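Local coordinates for protein probable aminotransferase (Pseudomonas aeruginosa, PDB 5YKR) that is probably a pyridoxal-phosphate-dependent aminotransferase of class III, carrying its cofactor covalently bound in a fold built round a mixed seven-stranded sheet, at residues V160-C164 and Q174-D178; E204-L208 and V235-F241; A221-P227 and V254-E260; R246-R250 and L277-F281; A359-E363 and R381-V386. All coordinates share one frame. Residues are numbered along the deposited sequence.

How the contacts relate
Contact 3 is the core of the set: parallel strands of the large sheet, every touching residue buried, held by backbone hydrogen bonds. Contact 4 uses the helix that links those two strands and ties it to the loop before strand 281-284 with charged groups, partly at the surface; Leu256 N to Asp280 OD2 joins the two contacts. Contact 1, also buried, starts from strand 158-162, the neighbour of strand 220-225, and relies on one asparagine and waters. Contact 2 joins two loops by an asparagine and two phenylalanines, and touches contacts 1, 3 and 4. Contact 5 stands apart, packing a helix on a small antiparallel sheet, its centre about 21 to 27 Å from the others.

Contact 1: V160-C164 and Q174-D178; sequences VVFNC and QVEFD
This is a buried contact between the C-terminal end of strand 158-162 and the short strand 175-177. The backbones do not pair as strands of one sheet; their nearest CA atoms, those of Asn163 and Glu176, are 5.5 Å apart. Asn163, with phi/psi of -63/135° and a t chi1, directs its amide at the extended strand, and its OD1 accepts from Phe177 N at 3.2 Å. Strand 158-162 belongs to the mixed seven-stranded sheet of this aminotransferase fold, whereas 175-177 pairs with 183-185 in a two-stranded antiparallel hairpin, so the asparagine stitches the hairpin to the large sheet. Two waters reinforce the link: one accepts from Asn163 ND2 (2.9 Å) and donates to Phe177 O (2.7 Å), the other accepts from Cys164 N (2.9 Å), a residue of positive phi (66/29°), and donates to Val175 O (2.7 Å). Asn163 ND2 also bonds Glu204 OE2, while Glu176 sends its carboxylate to Ala187 N. Packing is modest: Val161 CG2 lies 4.1 Å from Val175 CG2, both chi1 m, and Asn163 CG lies 3.7 Å from Phe177 CD2.

Contact 2: E204-L208 and V235-F241; sequences EFNDL and VPPAEGF
Two loops, each leading into a helix beside the seven-stranded sheet of the class III aminotransferase fold, meet here: 204-208 follows strand 200-203 and precedes helix 208-215, while the loop 235-241 runs into helix 241-251. They approach closest at Asn206 and Ala238, CA atoms 6.0 Å apart. Asn206, in a left-handed conformation (63/34°, chi1 m), reads the other backbone with both ends of its amide: OD1 accepts from Ala238 N at 2.8 Å, nearly linear at 175°, and ND2 donates to Pro236 O at 3.0 Å. ND2 has a second acceptor in Arg396 O. Pro236 and Pro237 have no amide hydrogen to satisfy. Ala238 O accepts from Phe241 N (3.0 Å). Gly240, at phi/psi 83/-8°, would jam a CB against the preceding carbonyl. Asp207 and Gly240 are the N-cap residues of their helices, Asp207 OD1 taking Ala210 N. The apolar half centres on Phe205 and Phe241, both chi1 t, in an edge-to-face pair: the edge of Phe241 meets the face of Phe205, centroids 4.8 Å apart, planes at 55°. Phe205 CD2 also touches Val235 CG1 (3.9 Å), and Leu208 CD2 touches Phe241 CD1 (3.8 Å). Asn206 OD1 sits over a face of the Phe241 ring, 3.3 Å from CG.

Contact 3: A221-P227 and V254-E260; sequences AAVLTEP and VALIIDE
Ile257, Asp259 and Pro227 are among the most covered residues where strands 221-225 and 255-259 run side by side in the large sheet. They are parallel, 4.7 Å apart at closest approach and crossing at -23°, with Ala222 opposite Ala255, Val223 opposite Leu256, Leu224 opposite Ile257 and Thr225 opposite Ile258. Ile257 (chi1 m, chi2 t) packs CD1 on Ala222 CB and CG2 on Leu224 CD1, each at 3.6 Å; its N donates to Val223 O (2.8 Å) and its O accepts from Thr225 N (3.0 Å). Ala255 extends this ladder, N to Ala221 O (3.3 Å) and O from Val223 N (2.8 Å). Asp259 N closes it on Thr225 O at 2.9 Å. Beyond the strand, Pro227 CD rests 3.4 Å from Asp259 O and 3.8 Å from Ile258 CG2, and a water bridges Glu226 OE2 (2.6 Å) to Asp259 O (2.8 Å). With helix 241-251 the strands form a beta-alpha-beta unit. The Asp259 carboxylate bonds Thr261, His167 and Asn143, and OD2 comes close to N1 of the modified Lys286. Apolar side chains along the strands thus give way to acids at their C-terminal ends, placing Asp259 beside the pyridine nitrogen of the cofactor, as in fold-type I enzymes.

Contact 4: R246-R250 and L277-F281; sequences RELTR and LEPDF
Arg246 opens the helical segment 246-250 and makes most of this contact with the extended loop 277-281, its CA 7.4 Å from that of Glu278. Its side chain (chi1 t, chi2 p, chi3 m) bends so that the edge of the guanidinium faces the loop: NH1 donates to Glu278 O (2.7 Å) and to Asp280 OD1 (3.0 Å), while NH2 meets Asp280 OD2 (3.0 Å). The last two form a bidentate salt bridge. NH2 also donates to Thr249 OG1 at 2.9 Å, three residues on in the same helix. Arg250, chi1 m and otherwise extended, adds an exposed salt bridge from NH2 to Glu278 OE1 at 2.8 Å. Asp280 OD2 has a further partner, Leu256 N, so its carboxylate joins the helix to the backbone of strand 255-259. Helix 241-251 is the crossover helix of the beta-alpha-beta unit 220-225/241-251/255-259; it packs on Leu256 and, through Leu248, on helix 208-215, and this contact ties it to the chain entering the neighbouring strand 281-284.

Contact 5: A359-E363 and R381-V386; sequences AAQLE and RIGARV
A salt bridge from Arg381 NE to Glu363 OE1, 2.9 Å, links helical segment 359-363 and 381-386, the tight-turn hairpin of the small antiparallel sheet, separate from the large one. Two waters bridge the same pair: one accepts from Arg381 N (2.8 Å) and donates to Glu363 OE2 (2.9 Å), the other links Arg381 NH2 (2.8 Å) and Glu363 OE1 (3.2 Å). Glu363 OE2 also salt-bridges Arg367. Arg381 (chi1 and chi2 t, chi3 p) folds back, NH1 reaching Gly383 O at 2.9 Å, and a face of its guanidinium covers Ala360 CA, 3.7 Å from NE. A type II' turn runs from Ile382 to Arg385, Gly383 at 62/-116°. The helix comes close at small residues: Ala359 CB is 3.3 Å from Gly383 O, CA atoms of Ala359 and Ala384 5.2 Å apart. Val386 (chi1 t) packs CG1 on Leu362 CD2 (3.7 Å) and CG2 on Ala359 CB (4.0 Å). Helix 349-372 lies against strands 378-382, 385-389 and 430-432, with helix 439-456 touching Leu362.

Contact 1: V160-C164 and Q174-D178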
# COMPACT_ATOMS: atom_id res chain seq x y z
N VAL A 160 3.73 -22.19 0.11
CA VAL A 160 2.74 -22.90 -0.70
C VAL A 160 1.60 -21.95 -1.01
O VAL A 160 0.99 -21.35 -0.10
CB VAL A 160 2.21 -24.18 0.02
CG1 VAL A 160 0.93 -24.70 -0.66
CG2 VAL A 160 3.31 -25.27 0.03
N VAL A 161 1.27 -21.88 -2.29
CA VAL A 161 0.07 -21.26 -2.77
C VAL A 161 -0.69 -22.28 -3.66
O VAL A 161 -0.15 -23.32 -4.04
CB VAL A 161 0.28 -19.94 -3.49
CG1 VAL A 161 0.94 -18.92 -2.57
CG2 VAL A 161 1.10 -20.14 -4.76
N PHE A 162 -1.95 -21.95 -3.96
CA PHE A 162 -2.80 -22.82 -4.78
C PHE A 162 -2.95 -22.29 -6.19
O PHE A 162 -2.96 -21.08 -6.45
CB PHE A 162 -4.16 -23.02 -4.08
CG PHE A 162 -4.02 -23.75 -2.75
CD1 PHE A 162 -3.78 -25.10 -2.73
CD2 PHE A 162 -4.04 -23.09 -1.57
CE1 PHE A 162 -3.60 -25.78 -1.55
CE2 PHE A 162 -3.84 -23.76 -0.38
CZ PHE A 162 -3.62 -25.11 -0.36
N ASN A 163 -3.11 -23.21 -7.14
CA ASN A 163 -3.19 -22.81 -8.54
C ASN A 163 -4.45 -21.92 -8.73
O ASN A 163 -5.54 -22.25 -8.22
CB ASN A 163 -3.22 -24.07 -9.44
CG ASN A 163 -2.99 -23.76 -10.91
OD1 ASN A 163 -2.28 -22.81 -11.27
ND2 ASN A 163 -3.70 -24.52 -11.78
N CYS A 164 -4.26 -20.84 -9.46
CA CYS A 164 -5.30 -19.83 -9.74
C CYS A 164 -5.78 -19.07 -8.51
O CYS A 164 -6.86 -18.49 -8.52
CB CYS A 164 -6.48 -20.42 -10.55
SG CYS A 164 -5.96 -21.22 -12.06
N GLN A 174 2.61 -15.56 -7.99
CA GLN A 174 2.24 -15.32 -9.40
C GLN A 174 2.75 -16.49 -10.27
O GLN A 174 3.58 -16.31 -11.15
CB GLN A 174 2.76 -14.00 -9.90
CG GLN A 174 2.38 -12.78 -9.06
CD GLN A 174 0.98 -12.27 -9.22
OE1 GLN A 174 0.11 -12.95 -9.82
NE2 GLN A 174 0.72 -11.05 -8.71
N VAL A 175 2.15 -17.66 -10.04
CA VAL A 175 2.53 -18.91 -10.69
C VAL A 175 1.26 -19.63 -11.13
O VAL A 175 0.18 -19.37 -10.60
CB VAL A 175 3.38 -19.83 -9.81
CG1 VAL A 175 4.77 -19.24 -9.60
CG2 VAL A 175 2.70 -20.12 -8.50
N GLU A 176 1.43 -20.56 -12.07
CA GLU A 176 0.34 -21.46 -12.50
C GLU A 176 0.95 -22.78 -12.93
O GLU A 176 2.17 -22.88 -13.11
CB GLU A 176 -0.47 -20.85 -13.65
CG GLU A 176 0.28 -20.76 -14.96
CD GLU A 176 -0.45 -19.97 -16.02
OE1 GLU A 176 -1.15 -19.02 -15.68
OE2 GLU A 176 -0.25 -20.28 -17.24
N PHE A 177 0.10 -23.78 -13.12
CA PHE A 177 0.56 -25.03 -13.72
C PHE A 177 0.44 -24.93 -15.25
O PHE A 177 -0.61 -24.54 -15.77
CB PHE A 177 -0.23 -26.20 -13.25
CG PHE A 177 0.10 -26.68 -11.85
CD1 PHE A 177 1.39 -27.05 -11.54
CD2 PHE A 177 -0.87 -26.81 -10.87
CE1 PHE A 177 1.72 -27.49 -10.28
CE2 PHE A 177 -0.54 -27.25 -9.63
CZ PHE A 177 0.75 -27.60 -9.33
N ASP A 178 1.49 -25.37 -15.95
CA ASP A 178 1.43 -25.52 -17.40
C ASP A 178 0.81 -26.89 -17.75
O ASP A 178 0.39 -27.63 -16.88
CB ASP A 178 2.81 -25.26 -18.04
CG ASP A 178 3.80 -26.37 -17.82
OD1 ASP A 178 3.44 -27.43 -17.29
OD2 ASP A 178 4.97 -26.14 -18.24
O HOH W 1 -3.02 -24.05 -14.61
O HOH W 2 -2.46 -19.36 -11.16

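Contact 2: E204-L208 and V235-F241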
# COMPACT_ATOMS: atom_id res chain seq x y z
N GLU A 204 -2.74 -27.82 -6.28
CA GLU A 204 -4.17 -27.53 -6.52
C GLU A 204 -4.90 -27.54 -5.18
O GLU A 204 -4.59 -28.33 -4.26
CB GLU A 204 -4.84 -28.58 -7.43
CG GLU A 204 -4.48 -28.50 -8.89
CD GLU A 204 -4.97 -27.30 -9.65
OE1 GLU A 204 -5.77 -26.49 -9.17
OE2 GLU A 204 -4.49 -27.14 -10.80
N PHE A 205 -5.92 -26.69 -5.09
CA PHE A 205 -6.87 -26.72 -3.93
C PHE A 205 -7.51 -28.11 -3.85
O PHE A 205 -7.60 -28.83 -4.87
CB PHE A 205 -7.91 -25.64 -4.15
CG PHE A 205 -8.59 -25.08 -2.92
CD1 PHE A 205 -7.89 -24.43 -1.95
CD2 PHE A 205 -10.01 -25.05 -2.84
CE1 PHE A 205 -8.52 -23.84 -0.88
CE2 PHE A 205 -10.64 -24.43 -1.79
CZ PHE A 205 -9.89 -23.84 -0.79
N ASN A 206 -7.96 -28.50 -2.66
CA ASN A 206 -8.70 -29.75 -2.49
C ASN A 206 -7.88 -31.00 -2.85
O ASN A 206 -8.42 -32.00 -3.39
CB ASN A 206 -10.04 -29.70 -3.25
CG ASN A 206 -11.01 -28.75 -2.61
OD1 ASN A 206 -11.01 -28.62 -1.38
ND2 ASN A 206 -11.85 -28.11 -3.43
N ASP A 207 -6.57 -30.94 -2.58
CA ASP A 207 -5.68 -32.07 -2.88
C ASP A 207 -4.70 -32.29 -1.72
O ASP A 207 -3.56 -31.76 -1.69
CB ASP A 207 -4.96 -31.78 -4.20
CG ASP A 207 -4.17 -32.96 -4.73
OD1 ASP A 207 -3.95 -33.97 -4.00
OD2 ASP A 207 -3.79 -32.82 -5.95
N LEU A 208 -5.17 -33.02 -0.72
CA LEU A 208 -4.43 -33.23 0.47
C LEU A 208 -3.16 -34.08 0.27
O LEU A 208 -2.15 -33.83 0.91
CB LEU A 208 -5.31 -33.82 1.58
CG LEU A 208 -6.41 -32.87 2.08
CD1 LEU A 208 -7.42 -33.61 2.95
CD2 LEU A 208 -5.83 -31.69 2.82
N VAL A 235 -14.38 -21.49 -5.89
CA VAL A 235 -13.99 -22.88 -5.66
C VAL A 235 -14.22 -23.21 -4.20
O VAL A 235 -13.43 -22.81 -3.30
CB VAL A 235 -12.52 -23.18 -6.06
CG1 VAL A 235 -12.29 -24.69 -5.94
CG2 VAL A 235 -12.20 -22.62 -7.45
N PRO A 236 -15.31 -23.91 -3.90
CA PRO A 236 -15.52 -24.28 -2.51
C PRO A 236 -14.53 -25.31 -2.00
O PRO A 236 -14.05 -26.16 -2.78
CB PRO A 236 -16.92 -24.95 -2.54
CG PRO A 236 -17.52 -24.54 -3.82
CD PRO A 236 -16.41 -24.35 -4.77
N PRO A 237 -14.18 -25.27 -0.72
CA PRO A 237 -13.41 -26.35 -0.12
C PRO A 237 -14.25 -27.63 -0.07
O PRO A 237 -15.45 -27.59 0.21
CB PRO A 237 -13.07 -25.78 1.26
CG PRO A 237 -14.23 -24.91 1.59
CD PRO A 237 -14.68 -24.31 0.29
N ALA A 238 -13.62 -28.75 -0.40
CA ALA A 238 -14.25 -30.04 -0.33
C ALA A 238 -14.52 -30.43 1.11
O ALA A 238 -13.90 -29.93 2.04
CB ALA A 238 -13.35 -31.10 -0.96
N GLU A 239 -15.47 -31.35 1.28
CA GLU A 239 -15.70 -31.94 2.59
C GLU A 239 -14.38 -32.48 3.14
O GLU A 239 -13.66 -33.25 2.46
CB GLU A 239 -16.75 -33.05 2.48
CG GLU A 239 -17.07 -33.70 3.79
CD GLU A 239 -17.74 -32.77 4.77
OE1 GLU A 239 -18.40 -31.79 4.34
OE2 GLU A 239 -17.61 -33.05 5.98
N GLY A 240 -14.06 -32.11 4.36
CA GLY A 240 -12.82 -32.58 5.00
C GLY A 240 -11.56 -31.79 4.66
O GLY A 240 -10.50 -32.02 5.26
N PHE A 241 -11.63 -30.87 3.69
CA PHE A 241 -10.37 -30.21 3.23
C PHE A 241 -9.76 -29.34 4.32
O PHE A 241 -8.57 -29.44 4.64
CB PHE A 241 -10.59 -29.40 1.96
CG PHE A 241 -9.36 -28.66 1.52
CD1 PHE A 241 -8.28 -29.34 1.03
CD2 PHE A 241 -9.28 -27.27 1.64
CE1 PHE A 241 -7.12 -28.67 0.66
CE2 PHE A 241 -8.13 -26.60 1.26
CZ PHE A 241 -7.04 -27.31 0.76

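Contact 3: A221-P227 and V254-E260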
# COMPACT_ATOMS: atom_id res chain seq x y z
N ALA A 221 7.69 -22.45 4.75
CA ALA A 221 7.45 -21.54 5.86
C ALA A 221 5.94 -21.38 6.13
O ALA A 221 5.53 -21.22 7.31
CB ALA A 221 8.06 -20.20 5.56
N ALA A 222 5.14 -21.36 5.09
CA ALA A 222 3.71 -21.07 5.23
C ALA A 222 2.91 -21.63 4.05
O ALA A 222 3.45 -21.72 2.94
CB ALA A 222 3.48 -19.58 5.34
N VAL A 223 1.62 -21.86 4.33
CA VAL A 223 0.60 -22.04 3.31
C VAL A 223 -0.23 -20.76 3.33
O VAL A 223 -0.76 -20.39 4.39
CB VAL A 223 -0.31 -23.26 3.58
CG1 VAL A 223 -1.45 -23.30 2.59
CG2 VAL A 223 0.49 -24.55 3.54
N LEU A 224 -0.39 -20.13 2.19
CA LEU A 224 -1.21 -18.92 2.02
C LEU A 224 -2.42 -19.29 1.17
O LEU A 224 -2.25 -19.82 0.03
CB LEU A 224 -0.43 -17.79 1.32
CG LEU A 224 -1.18 -16.52 0.92
CD1 LEU A 224 -1.85 -15.85 2.13
CD2 LEU A 224 -0.26 -15.56 0.26
N THR A 225 -3.63 -19.04 1.67
CA THR A 225 -4.84 -19.42 0.92
C THR A 225 -6.06 -18.61 1.35
O THR A 225 -6.20 -18.27 2.54
CB THR A 225 -5.15 -20.92 1.07
OG1 THR A 225 -6.20 -21.31 0.15
CG2 THR A 225 -5.50 -21.32 2.50
N GLU A 226 -6.97 -18.38 0.41
CA GLU A 226 -8.35 -18.07 0.79
C GLU A 226 -8.96 -19.35 1.37
O GLU A 226 -8.60 -20.46 0.97
CB GLU A 226 -9.17 -17.62 -0.40
CG GLU A 226 -8.74 -16.30 -1.02
CD GLU A 226 -9.74 -15.91 -2.08
OE1 GLU A 226 -9.60 -16.40 -3.26
OE2 GLU A 226 -10.69 -15.16 -1.77
N PRO A 227 -9.93 -19.22 2.27
CA PRO A 227 -10.62 -20.44 2.75
C PRO A 227 -11.62 -21.03 1.77
O PRO A 227 -12.08 -22.16 1.94
CB PRO A 227 -11.28 -19.95 4.04
CG PRO A 227 -11.58 -18.50 3.79
CD PRO A 227 -10.47 -17.99 2.91
N VAL A 254 4.05 -25.82 9.87
CA VAL A 254 3.93 -24.87 8.78
C VAL A 254 2.80 -23.87 9.13
O VAL A 254 1.72 -24.29 9.50
CB VAL A 254 3.62 -25.56 7.45
CG1 VAL A 254 3.25 -24.55 6.38
CG2 VAL A 254 4.83 -26.42 7.01
N ALA A 255 3.06 -22.57 9.01
CA ALA A 255 2.03 -21.56 9.27
C ALA A 255 0.90 -21.64 8.28
O ALA A 255 1.15 -21.73 7.08
CB ALA A 255 2.64 -20.16 9.26
N LEU A 256 -0.33 -21.52 8.78
CA LEU A 256 -1.52 -21.50 7.94
C LEU A 256 -2.05 -20.06 7.93
O LEU A 256 -2.51 -19.55 8.98
CB LEU A 256 -2.60 -22.45 8.49
CG LEU A 256 -3.91 -22.47 7.73
CD1 LEU A 256 -3.71 -22.81 6.28
CD2 LEU A 256 -4.89 -23.42 8.45
N ILE A 257 -1.96 -19.42 6.76
CA ILE A 257 -2.40 -18.03 6.59
C ILE A 257 -3.70 -18.05 5.80
O ILE A 257 -3.73 -18.50 4.64
CB ILE A 257 -1.37 -17.18 5.81
CG1 ILE A 257 0.04 -17.32 6.39
CG2 ILE A 257 -1.86 -15.72 5.75
CD1 ILE A 257 1.09 -16.84 5.42
N ILE A 258 -4.76 -17.51 6.43
CA ILE A 258 -6.09 -17.49 5.83
C ILE A 258 -6.40 -16.04 5.43
O ILE A 258 -6.45 -15.14 6.27
CB ILE A 258 -7.15 -18.05 6.78
CG1 ILE A 258 -6.83 -19.51 7.15
CG2 ILE A 258 -8.52 -17.91 6.18
CD1 ILE A 258 -6.85 -20.47 6.03
N ASP A 259 -6.55 -15.83 4.13
CA ASP A 259 -6.80 -14.53 3.51
C ASP A 259 -8.29 -14.39 3.22
O ASP A 259 -8.84 -15.04 2.33
CB ASP A 259 -5.98 -14.40 2.21
CG ASP A 259 -6.12 -13.06 1.53
OD1 ASP A 259 -6.95 -12.22 1.93
OD2 ASP A 259 -5.36 -12.88 0.50
N GLU A 260 -8.94 -13.50 4.00
CA GLU A 260 -10.38 -13.31 4.01
C GLU A 260 -10.81 -12.03 3.32
O GLU A 260 -11.93 -11.54 3.48
CB GLU A 260 -10.94 -13.36 5.43
CG GLU A 260 -10.76 -14.77 6.02
CD GLU A 260 -12.09 -15.43 6.39
OE1 GLU A 260 -13.13 -15.20 5.69
OE2 GLU A 260 -12.10 -16.25 7.35
O HOH W 3 -10.83 -14.04 0.61

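Contact 4: R246-R250 and L277-F281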
# COMPACT_ATOMS: atom_id res chain seq x y z
N ARG A 246 -5.55 -28.09 8.09
CA ARG A 246 -5.12 -27.70 9.42
C ARG A 246 -4.21 -28.76 10.04
O ARG A 246 -3.23 -28.43 10.67
CB ARG A 246 -6.32 -27.38 10.31
CG ARG A 246 -6.00 -27.06 11.74
CD ARG A 246 -5.32 -25.71 11.93
NE ARG A 246 -3.91 -25.72 11.50
CZ ARG A 246 -3.04 -24.75 11.77
NH1 ARG A 246 -3.44 -23.65 12.40
NH2 ARG A 246 -1.77 -24.88 11.41
N GLU A 247 -4.60 -30.04 9.88
CA GLU A 247 -3.82 -31.12 10.44
C GLU A 247 -2.41 -31.20 9.82
O GLU A 247 -1.42 -31.34 10.55
CB GLU A 247 -4.59 -32.44 10.39
CG GLU A 247 -3.92 -33.60 11.16
CD GLU A 247 -2.78 -34.30 10.41
OE1 GLU A 247 -2.79 -34.34 9.14
OE2 GLU A 247 -1.84 -34.81 11.05
N LEU A 248 -2.33 -31.14 8.48
CA LEU A 248 -1.03 -31.24 7.80
C LEU A 248 -0.09 -30.10 8.18
O LEU A 248 1.09 -30.32 8.38
CB LEU A 248 -1.25 -31.25 6.28
CG LEU A 248 -1.76 -32.57 5.65
CD1 LEU A 248 -2.10 -32.39 4.21
CD2 LEU A 248 -0.72 -33.60 5.77
N THR A 249 -0.63 -28.87 8.23
CA THR A 249 0.22 -27.77 8.57
C THR A 249 0.69 -27.87 10.03
O THR A 249 1.85 -27.58 10.33
CB THR A 249 -0.46 -26.41 8.28
OG1 THR A 249 -1.75 -26.33 8.89
CG2 THR A 249 -0.56 -26.13 6.76
N ARG A 250 -0.18 -28.33 10.94
CA ARG A 250 0.29 -28.59 12.31
C ARG A 250 1.40 -29.62 12.37
O ARG A 250 2.45 -29.39 13.01
CB ARG A 250 -0.85 -29.01 13.20
CG ARG A 250 -1.58 -27.79 13.64
CD ARG A 250 -2.86 -28.16 14.30
NE ARG A 250 -3.49 -26.98 14.85
CZ ARG A 250 -4.77 -26.93 15.21
NH1 ARG A 250 -5.58 -27.99 15.05
NH2 ARG A 250 -5.28 -25.80 15.70
N LEU A 277 -12.70 -22.39 11.68
CA LEU A 277 -11.31 -22.59 11.30
C LEU A 277 -10.39 -22.08 12.41
O LEU A 277 -10.81 -21.29 13.27
CB LEU A 277 -10.96 -21.93 9.98
CG LEU A 277 -11.81 -22.33 8.77
CD1 LEU A 277 -11.22 -21.72 7.47
CD2 LEU A 277 -11.98 -23.85 8.63
N GLU A 278 -9.15 -22.53 12.36
CA GLU A 278 -8.13 -22.21 13.35
C GLU A 278 -6.87 -21.67 12.64
O GLU A 278 -5.83 -22.31 12.63
CB GLU A 278 -7.80 -23.44 14.21
CG GLU A 278 -8.97 -23.89 15.05
CD GLU A 278 -8.70 -25.21 15.74
OE1 GLU A 278 -7.86 -25.25 16.62
OE2 GLU A 278 -9.30 -26.24 15.37
N PRO A 279 -6.96 -20.47 12.06
CA PRO A 279 -5.80 -19.89 11.33
C PRO A 279 -4.64 -19.62 12.27
O PRO A 279 -4.86 -19.27 13.41
CB PRO A 279 -6.33 -18.57 10.78
CG PRO A 279 -7.57 -18.34 11.51
CD PRO A 279 -8.11 -19.56 12.12
N ASP A 280 -3.44 -19.73 11.77
CA ASP A 280 -2.26 -19.13 12.45
C ASP A 280 -2.15 -17.63 12.24
O ASP A 280 -1.72 -16.92 13.12
CB ASP A 280 -0.97 -19.85 12.07
CG ASP A 280 -1.02 -21.31 12.40
OD1 ASP A 280 -1.44 -21.67 13.55
OD2 ASP A 280 -0.64 -22.13 11.51
N PHE A 281 -2.45 -17.22 11.02
CA PHE A 281 -2.50 -15.83 10.61
C PHE A 281 -3.80 -15.60 9.84
O PHE A 281 -4.26 -16.48 9.12
CB PHE A 281 -1.33 -15.46 9.68
CG PHE A 281 0.02 -15.54 10.32
CD1 PHE A 281 0.69 -16.72 10.35
CD2 PHE A 281 0.62 -14.41 10.84
CE1 PHE A 281 1.95 -16.81 10.92
CE2 PHE A 281 1.92 -14.48 11.40
CZ PHE A 281 2.55 -15.70 11.44

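Contact 5: A359-E363 and R381-V386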
# COMPACT_ATOMS: atom_id res chain seq x y z
N ALA A 359 -28.66 -11.45 -1.25
CA ALA A 359 -27.76 -12.31 -2.04
C ALA A 359 -28.42 -13.65 -2.37
O ALA A 359 -28.26 -14.16 -3.48
CB ALA A 359 -26.43 -12.46 -1.34
N ALA A 360 -29.15 -14.22 -1.42
CA ALA A 360 -29.87 -15.46 -1.68
C ALA A 360 -30.91 -15.29 -2.75
O ALA A 360 -31.07 -16.16 -3.59
CB ALA A 360 -30.50 -15.97 -0.42
N GLN A 361 -31.60 -14.14 -2.74
CA GLN A 361 -32.59 -13.83 -3.77
C GLN A 361 -31.89 -13.77 -5.15
O GLN A 361 -32.37 -14.28 -6.14
CB GLN A 361 -33.31 -12.51 -3.43
CG GLN A 361 -34.34 -11.99 -4.46
CD GLN A 361 -34.72 -10.51 -4.26
OE1 GLN A 361 -34.42 -9.92 -3.21
NE2 GLN A 361 -35.39 -9.90 -5.26
N LEU A 362 -30.74 -13.10 -5.20
CA LEU A 362 -30.01 -12.92 -6.45
C LEU A 362 -29.53 -14.28 -6.98
O LEU A 362 -29.70 -14.59 -8.17
CB LEU A 362 -28.85 -11.92 -6.22
CG LEU A 362 -28.14 -11.44 -7.50
CD1 LEU A 362 -27.59 -10.02 -7.28
CD2 LEU A 362 -27.05 -12.40 -7.92
N GLU A 363 -28.97 -15.09 -6.08
CA GLU A 363 -28.51 -16.44 -6.40
C GLU A 363 -29.66 -17.30 -6.97
O GLU A 363 -29.52 -17.93 -8.00
CB GLU A 363 -27.96 -17.11 -5.15
CG GLU A 363 -27.54 -18.57 -5.35
CD GLU A 363 -27.36 -19.32 -4.03
OE1 GLU A 363 -27.73 -18.79 -2.94
OE2 GLU A 363 -26.80 -20.43 -4.09
N ARG A 381 -22.88 -19.18 -3.99
CA ARG A 381 -22.97 -18.03 -3.07
C ARG A 381 -22.16 -18.33 -1.81
O ARG A 381 -22.18 -19.44 -1.26
CB ARG A 381 -24.44 -17.75 -2.71
CG ARG A 381 -24.59 -16.61 -1.69
CD ARG A 381 -26.03 -16.19 -1.50
NE ARG A 381 -26.78 -17.20 -0.76
CZ ARG A 381 -26.87 -17.26 0.56
NH1 ARG A 381 -26.23 -16.37 1.34
NH2 ARG A 381 -27.62 -18.22 1.11
N ILE A 382 -21.42 -17.32 -1.36
CA ILE A 382 -20.80 -17.30 -0.04
C ILE A 382 -21.27 -16.04 0.66
O ILE A 382 -20.77 -14.93 0.41
CB ILE A 382 -19.26 -17.42 -0.06
CG1 ILE A 382 -18.60 -16.59 -1.12
CG2 ILE A 382 -18.90 -18.86 -0.21
CD1 ILE A 382 -17.13 -16.41 -0.81
N GLY A 383 -22.30 -16.21 1.49
CA GLY A 383 -22.86 -15.07 2.19
C GLY A 383 -23.42 -14.02 1.26
O GLY A 383 -24.38 -14.28 0.54
N ALA A 384 -22.82 -12.83 1.27
CA ALA A 384 -23.24 -11.69 0.47
C ALA A 384 -22.76 -11.70 -0.97
O ALA A 384 -23.12 -10.80 -1.75
CB ALA A 384 -22.78 -10.41 1.14
N ARG A 385 -21.91 -12.68 -1.35
CA ARG A 385 -21.22 -12.65 -2.63
C ARG A 385 -21.67 -13.83 -3.49
O ARG A 385 -21.66 -14.96 -3.01
CB ARG A 385 -19.69 -12.72 -2.35
CG ARG A 385 -18.78 -12.50 -3.53
CD ARG A 385 -17.33 -12.73 -3.12
NE ARG A 385 -16.47 -12.33 -4.22
CZ ARG A 385 -16.00 -11.07 -4.42
NH1 ARG A 385 -16.25 -10.09 -3.56
NH2 ARG A 385 -15.36 -10.79 -5.53
N VAL A 386 -22.09 -13.55 -4.74
CA VAL A 386 -22.68 -14.57 -5.63
C VAL A 386 -21.92 -14.57 -6.96
O VAL A 386 -21.72 -13.49 -7.55
CB VAL A 386 -24.16 -14.22 -5.92
CG1 VAL A 386 -24.83 -15.20 -6.88
CG2 VAL A 386 -24.95 -14.16 -4.60
O HOH W 4 -24.28 -21.52 -3.21
O HOH W 5 -29.45 -19.72 -0.43